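PDB 6U94: RND efflux system, outer membrane lipoprotein, NodT family from Burkholderia mallei, which probably forms the outer membrane exit duct of an RND-type efflux pump, as an outer membrane factor. Local coordinates for residues 377-388 against 443-454. Sequence-based numbering, arbitrary orientation.
Sequences EVADNLAARATY and AGLTSRVTLYKA
Ala443 CB stands over the face of the Tyr388 ring, 3.7 Å from its centroid and directly over the ring centre, which identifies a CH-pi contact; Ser447 CB meets the ring's edge. One turn back along helix 377-388, the guanidinium of Arg385 lies flat on that of Arg448, with the planes 28° apart and Arg385 NH2 only 3.2 Å from Arg448 NH1. Both atoms are donors, so no hydrogen bond forms; the two cationic groups stack instead, and the salt bridges of Arg385 to Glu269 and Glu389 probably make the close approach tolerable. The aliphatic part of Arg385, its CG turned away from the backbone N (chi1 -168°), runs past Ser447, whose OG sits 3.1 Å from Arg385 CB and turns back to hydrogen-bond Gly444 O.

In the middle, Asn381 points at the partner helix: ND2 donates to Glu377 O, while OD1 rests against Thr450 CG2 at 3.3 Å. Leu451 spreads its two methyls, CD2 against Leu382 CD2 (3.6 Å) and CD1 against Val378 CG1. Val378 CG2 in turn packs on Ala454 CB at 4.0 Å.

No hydrogen bond crosses the interface, so side-chain packing joins the helices. Their axes approach to 8.8 Å at 166°, the nearly antiparallel pairing of the long helices 362-415 and 421-454, consistent with the coiled-coil barrel of outer membrane factors. Arg282 ties the two together by binding Glu377 and Ala454 O. Helix 321-326 packs on Val378 and Leu382 through Leu323, and helix 156-203 lies against Leu445, Val449 and Lys453.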
ATOM      1  N   GLU A 377     -13.446   5.105  -1.987  1.00 57.95           N
ATOM      2  CA  GLU A 377     -12.029   4.758  -1.998  1.00 55.67           C
ATOM      3  C   GLU A 377     -11.470   4.661  -0.584  1.00 58.92           C
ATOM      4  O   GLU A 377     -10.633   3.799  -0.295  1.00 58.33           O
ATOM      5  CB  GLU A 377     -11.260   5.795  -2.810  1.00 53.92           C
ATOM      6  CG  GLU A 377      -9.793   5.515  -2.989  1.00 52.17           C
ATOM      7  CD  GLU A 377      -9.142   6.505  -3.941  1.00 57.14           C
ATOM      8  OE1 GLU A 377      -9.218   7.730  -3.691  1.00 57.49           O
ATOM      9  OE2 GLU A 377      -8.576   6.056  -4.954  1.00 59.04           O
ATOM     10  N   VAL A 378     -11.914   5.548   0.309  1.00 55.49           N
ATOM     11  CA  VAL A 378     -11.434   5.512   1.684  1.00 50.24           C
ATOM     12  C   VAL A 378     -11.946   4.264   2.395  1.00 54.26           C
ATOM     13  O   VAL A 378     -11.193   3.581   3.100  1.00 52.21           O
ATOM     14  CB  VAL A 378     -11.844   6.799   2.423  1.00 49.17           C
ATOM     15  CG1 VAL A 378     -11.686   6.620   3.930  1.00 48.81           C
ATOM     16  CG2 VAL A 378     -11.010   7.978   1.927  1.00 50.21           C
ATOM     17  N   ALA A 379     -13.231   3.944   2.218  1.00 51.49           N
ATOM     18  CA  ALA A 379     -13.791   2.749   2.841  1.00 56.05           C
ATOM     19  C   ALA A 379     -13.129   1.486   2.302  1.00 61.12           C
ATOM     20  O   ALA A 379     -12.900   0.529   3.050  1.00 63.05           O
ATOM     21  CB  ALA A 379     -15.302   2.702   2.620  1.00 54.06           C
ATOM     22  N   ASP A 380     -12.805   1.471   1.005  1.00 58.02           N
ATOM     23  CA  ASP A 380     -12.214   0.282   0.400  1.00 56.01           C
ATOM     24  C   ASP A 380     -10.819   0.010   0.949  1.00 58.79           C
ATOM     25  O   ASP A 380     -10.453  -1.149   1.176  1.00 61.20           O
ATOM     26  CB  ASP A 380     -12.177   0.430  -1.122  1.00 52.62           C
ATOM     27  CG  ASP A 380     -13.533   0.206  -1.763  1.00 59.03           C
ATOM     28  OD1 ASP A 380     -14.517  -0.007  -1.022  1.00 60.75           O
ATOM     29  OD2 ASP A 380     -13.616   0.237  -3.009  1.00 61.31           O
ATOM     30  N   ASN A 381     -10.023   1.059   1.165  1.00 54.39           N
ATOM     31  CA  ASN A 381      -8.679   0.846   1.685  1.00 56.80           C
ATOM     32  C   ASN A 381      -8.699   0.468   3.160  1.00 56.25           C
ATOM     33  O   ASN A 381      -7.800  -0.240   3.626  1.00 57.06           O
ATOM     34  CB  ASN A 381      -7.820   2.089   1.465  1.00 54.06           C
ATOM     35  CG  ASN A 381      -7.283   2.181   0.048  1.00 65.75           C
ATOM     36  OD1 ASN A 381      -6.312   1.513  -0.303  1.00 67.61           O
ATOM     37  ND2 ASN A 381      -7.909   3.021  -0.771  1.00 75.40           N
ATOM     38  N   LEU A 382      -9.701   0.936   3.908  1.00 53.72           N
ATOM     39  CA  LEU A 382      -9.839   0.518   5.297  1.00 56.49           C
ATOM     40  C   LEU A 382     -10.230  -0.951   5.388  1.00 58.11           C
ATOM     41  O   LEU A 382      -9.721  -1.685   6.243  1.00 60.04           O
ATOM     42  CB  LEU A 382     -10.873   1.393   6.005  1.00 58.91           C
ATOM     43  CG  LEU A 382     -10.461   2.816   6.386  1.00 56.46           C
ATOM     44  CD1 LEU A 382     -11.703   3.677   6.550  1.00 52.04           C
ATOM     45  CD2 LEU A 382      -9.652   2.799   7.673  1.00 55.55           C
ATOM     46  N   ALA A 383     -11.134  -1.399   4.511  1.00 58.48           N
ATOM     47  CA  ALA A 383     -11.503  -2.809   4.486  1.00 58.41           C
ATOM     48  C   ALA A 383     -10.345  -3.665   3.996  1.00 60.82           C
ATOM     49  O   ALA A 383     -10.094  -4.747   4.538  1.00 60.94           O
ATOM     50  CB  ALA A 383     -12.733  -3.019   3.605  1.00 55.69           C
ATOM     51  N   ALA A 384      -9.624  -3.192   2.976  1.00 59.48           N
ATOM     52  CA  ALA A 384      -8.453  -3.914   2.491  1.00 56.06           C
ATOM     53  C   ALA A 384      -7.451  -4.146   3.612  1.00 59.44           C
ATOM     54  O   ALA A 384      -6.904  -5.246   3.753  1.00 58.14           O
ATOM     55  CB  ALA A 384      -7.800  -3.147   1.343  1.00 53.93           C
ATOM     56  N   ARG A 385      -7.202  -3.117   4.427  1.00 58.19           N
ATOM     57  CA  ARG A 385      -6.276  -3.278   5.540  1.00 54.46           C
ATOM     58  C   ARG A 385      -6.793  -4.295   6.544  1.00 52.99           C
ATOM     59  O   ARG A 385      -6.027  -5.128   7.042  1.00 57.90           O
ATOM     60  CB  ARG A 385      -6.030  -1.944   6.236  1.00 50.42           C
ATOM     61  CG  ARG A 385      -4.857  -2.017   7.195  1.00 55.43           C
ATOM     62  CD  ARG A 385      -5.043  -1.149   8.415  1.00 59.46           C
ATOM     63  NE  ARG A 385      -3.985  -1.403   9.386  1.00 63.54           N
ATOM     64  CZ  ARG A 385      -3.686  -0.595  10.397  1.00 70.68           C
ATOM     65  NH1 ARG A 385      -4.360   0.534  10.570  1.00 72.76           N
ATOM     66  NH2 ARG A 385      -2.705  -0.915  11.230  1.00 72.40           N
ATOM     67  N   ALA A 386      -8.089  -4.230   6.868  1.00 51.07           N
ATOM     68  CA  ALA A 386      -8.669  -5.183   7.806  1.00 56.60           C
ATOM     69  C   ALA A 386      -8.544  -6.611   7.294  1.00 59.48           C
ATOM     70  O   ALA A 386      -8.355  -7.541   8.086  1.00 64.10           O
ATOM     71  CB  ALA A 386     -10.136  -4.833   8.068  1.00 56.94           C
ATOM     72  N   THR A 387      -8.637  -6.802   5.976  1.00 58.34           N
ATOM     73  CA  THR A 387      -8.425  -8.125   5.400  1.00 60.94           C
ATOM     74  C   THR A 387      -6.981  -8.580   5.580  1.00 63.97           C
ATOM     75  O   THR A 387      -6.727  -9.733   5.953  1.00 65.97           O
ATOM     76  CB  THR A 387      -8.802  -8.118   3.917  1.00 58.62           C
ATOM     77  OG1 THR A 387     -10.212  -7.912   3.786  1.00 60.93           O
ATOM     78  CG2 THR A 387      -8.423  -9.439   3.262  1.00 57.41           C
ATOM     79  N   TYR A 388      -6.024  -7.683   5.338  1.00 59.97           N
ATOM     80  CA  TYR A 388      -4.617  -8.055   5.444  1.00 59.54           C
ATOM     81  C   TYR A 388      -4.226  -8.372   6.884  1.00 57.37           C
ATOM     82  O   TYR A 388      -3.444  -9.297   7.126  1.00 53.70           O
ATOM     83  CB  TYR A 388      -3.738  -6.942   4.880  1.00 59.58           C
ATOM     84  CG  TYR A 388      -3.844  -6.790   3.381  1.00 62.50           C
ATOM     85  CD1 TYR A 388      -3.858  -7.904   2.552  1.00 62.80           C
ATOM     86  CD2 TYR A 388      -3.945  -5.536   2.796  1.00 58.26           C
ATOM     87  CE1 TYR A 388      -3.959  -7.772   1.178  1.00 66.94           C
ATOM     88  CE2 TYR A 388      -4.048  -5.393   1.421  1.00 58.96           C
ATOM     89  CZ  TYR A 388      -4.053  -6.512   0.617  1.00 63.19           C
ATOM     90  OH  TYR A 388      -4.155  -6.373  -0.749  1.00 65.95           O
ATOM     91  N   ALA A 443       1.785  -5.874   2.837  1.00 61.02           N
ATOM     92  CA  ALA A 443       0.535  -5.415   2.245  1.00 56.11           C
ATOM     93  C   ALA A 443      -0.258  -4.566   3.230  1.00 60.95           C
ATOM     94  O   ALA A 443      -0.874  -3.564   2.843  1.00 54.91           O
ATOM     95  CB  ALA A 443      -0.291  -6.610   1.771  1.00 51.53           C
ATOM     96  N   GLY A 444      -0.257  -4.952   4.509  1.00 58.18           N
ATOM     97  CA  GLY A 444      -0.909  -4.131   5.516  1.00 56.26           C
ATOM     98  C   GLY A 444      -0.287  -2.753   5.634  1.00 63.34           C
ATOM     99  O   GLY A 444      -0.993  -1.749   5.750  1.00 66.84           O
ATOM    100  N   LEU A 445       1.046  -2.686   5.600  1.00 62.87           N
ATOM    101  CA  LEU A 445       1.723  -1.394   5.616  1.00 61.04           C
ATOM    102  C   LEU A 445       1.424  -0.611   4.346  1.00 59.62           C
ATOM    103  O   LEU A 445       1.098   0.581   4.399  1.00 56.81           O
ATOM    104  CB  LEU A 445       3.228  -1.595   5.783  1.00 62.24           C
ATOM    105  CG  LEU A 445       3.671  -2.321   7.055  1.00 58.62           C
ATOM    106  CD1 LEU A 445       5.179  -2.502   7.072  1.00 57.51           C
ATOM    107  CD2 LEU A 445       3.202  -1.559   8.284  1.00 55.59           C
ATOM    108  N   THR A 446       1.523  -1.277   3.190  1.00 59.49           N
ATOM    109  CA  THR A 446       1.250  -0.623   1.916  1.00 61.42           C
ATOM    110  C   THR A 446      -0.144  -0.008   1.892  1.00 63.19           C
ATOM    111  O   THR A 446      -0.328   1.112   1.402  1.00 66.36           O
ATOM    112  CB  THR A 446       1.414  -1.624   0.771  1.00 57.60           C
ATOM    113  OG1 THR A 446       2.793  -1.991   0.649  1.00 63.53           O
ATOM    114  CG2 THR A 446       0.932  -1.029  -0.552  1.00 48.12           C
ATOM    115  N   SER A 447      -1.136  -0.722   2.426  1.00 54.60           N
ATOM    116  CA  SER A 447      -2.500  -0.208   2.402  1.00 56.26           C
ATOM    117  C   SER A 447      -2.674   0.980   3.340  1.00 55.23           C
ATOM    118  O   SER A 447      -3.564   1.808   3.120  1.00 55.38           O
ATOM    119  CB  SER A 447      -3.491  -1.314   2.757  1.00 58.05           C
ATOM    120  OG  SER A 447      -3.789  -1.289   4.137  1.00 65.86           O
ATOM    121  N   ARG A 448      -1.856   1.076   4.391  1.00 50.41           N
ATOM    122  CA  ARG A 448      -1.884   2.268   5.234  1.00 50.74           C
ATOM    123  C   ARG A 448      -1.289   3.460   4.497  1.00 57.70           C
ATOM    124  O   ARG A 448      -1.762   4.594   4.647  1.00 54.66           O
ATOM    125  CB  ARG A 448      -1.133   2.007   6.539  1.00 55.83           C
ATOM    126  CG  ARG A 448      -1.761   0.909   7.392  1.00 59.86           C
ATOM    127  CD  ARG A 448      -0.770   0.304   8.370  1.00 64.02           C
ATOM    128  NE  ARG A 448      -0.375   1.238   9.419  1.00 65.69           N
ATOM    129  CZ  ARG A 448       0.211   0.869  10.554  1.00 67.19           C
ATOM    130  NH1 ARG A 448       0.463  -0.414  10.783  1.00 67.22           N
ATOM    131  NH2 ARG A 448       0.540   1.777  11.462  1.00 66.12           N
ATOM    132  N   VAL A 449      -0.247   3.219   3.698  1.00 58.95           N
ATOM    133  CA  VAL A 449       0.321   4.266   2.857  1.00 58.61           C
ATOM    134  C   VAL A 449      -0.711   4.751   1.848  1.00 62.34           C
ATOM    135  O   VAL A 449      -0.854   5.958   1.615  1.00 58.99           O
ATOM    136  CB  VAL A 449       1.597   3.752   2.167  1.00 56.51           C
ATOM    137  CG1 VAL A 449       2.008   4.686   1.032  1.00 56.45           C
ATOM    138  CG2 VAL A 449       2.720   3.609   3.182  1.00 53.03           C
ATOM    139  N   THR A 450      -1.457   3.822   1.247  1.00 59.62           N
ATOM    140  CA  THR A 450      -2.476   4.206   0.276  1.00 58.98           C
ATOM    141  C   THR A 450      -3.611   4.979   0.939  1.00 62.07           C
ATOM    142  O   THR A 450      -4.153   5.924   0.353  1.00 62.28           O
ATOM    143  CB  THR A 450      -3.017   2.970  -0.436  1.00 58.46           C
ATOM    144  OG1 THR A 450      -1.922   2.198  -0.941  1.00 62.89           O
ATOM    145  CG2 THR A 450      -3.915   3.377  -1.595  1.00 59.63           C
ATOM    146  N   LEU A 451      -3.982   4.598   2.164  1.00 57.31           N
ATOM    147  CA  LEU A 451      -4.999   5.352   2.885  1.00 54.65           C
ATOM    148  C   LEU A 451      -4.513   6.751   3.245  1.00 58.15           C
ATOM    149  O   LEU A 451      -5.312   7.695   3.279  1.00 63.45           O
ATOM    150  CB  LEU A 451      -5.425   4.593   4.140  1.00 57.56           C
ATOM    151  CG  LEU A 451      -6.517   5.246   4.992  1.00 58.10           C
ATOM    152  CD1 LEU A 451      -7.781   5.493   4.174  1.00 52.03           C
ATOM    153  CD2 LEU A 451      -6.815   4.393   6.215  1.00 52.10           C
ATOM    154  N   TYR A 452      -3.213   6.908   3.517  1.00 53.27           N
ATOM    155  CA  TYR A 452      -2.660   8.244   3.715  1.00 57.41           C
ATOM    156  C   TYR A 452      -2.916   9.135   2.504  1.00 57.05           C
ATOM    157  O   TYR A 452      -3.136  10.342   2.656  1.00 55.82           O
ATOM    158  CB  TYR A 452      -1.158   8.158   3.999  1.00 59.25           C
ATOM    159  CG  TYR A 452      -0.433   9.474   3.797  1.00 61.89           C
ATOM    160  CD1 TYR A 452       0.176   9.778   2.584  1.00 66.29           C
ATOM    161  CD2 TYR A 452      -0.363  10.415   4.817  1.00 64.21           C
ATOM    162  CE1 TYR A 452       0.831  10.986   2.393  1.00 69.08           C
ATOM    163  CE2 TYR A 452       0.292  11.619   4.637  1.00 66.18           C
ATOM    164  CZ  TYR A 452       0.887  11.901   3.423  1.00 69.18           C
ATOM    165  OH  TYR A 452       1.543  13.097   3.236  1.00 70.13           O
ATOM    166  N   LYS A 453      -2.880   8.562   1.299  1.00 57.62           N
ATOM    167  CA  LYS A 453      -3.134   9.330   0.086  1.00 52.17           C
ATOM    168  C   LYS A 453      -4.620   9.610  -0.103  1.00 58.44           C
ATOM    169  O   LYS A 453      -5.013  10.751  -0.375  1.00 63.41           O
ATOM    170  CB  LYS A 453      -2.580   8.584  -1.126  1.00 47.73           C
ATOM    171  CG  LYS A 453      -1.081   8.391  -1.090  1.00 49.78           C
ATOM    172  CD  LYS A 453      -0.559   8.051  -2.470  1.00 49.78           C
ATOM    173  CE  LYS A 453      -0.765   6.580  -2.795  1.00 46.74           C
ATOM    174  NZ  LYS A 453      -0.152   6.227  -4.108  1.00 51.06           N
ATOM    175  N   ALA A 454      -5.460   8.581   0.041  1.00 58.38           N
ATOM    176  CA  ALA A 454      -6.892   8.733  -0.196  1.00 53.97           C
ATOM    177  C   ALA A 454      -7.533   9.750   0.740  1.00 52.26           C
ATOM    178  O   ALA A 454      -8.600  10.283   0.418  1.00 51.89           O
ATOM    179  CB  ALA A 454      -7.596   7.379  -0.062  1.00 47.56           C
TER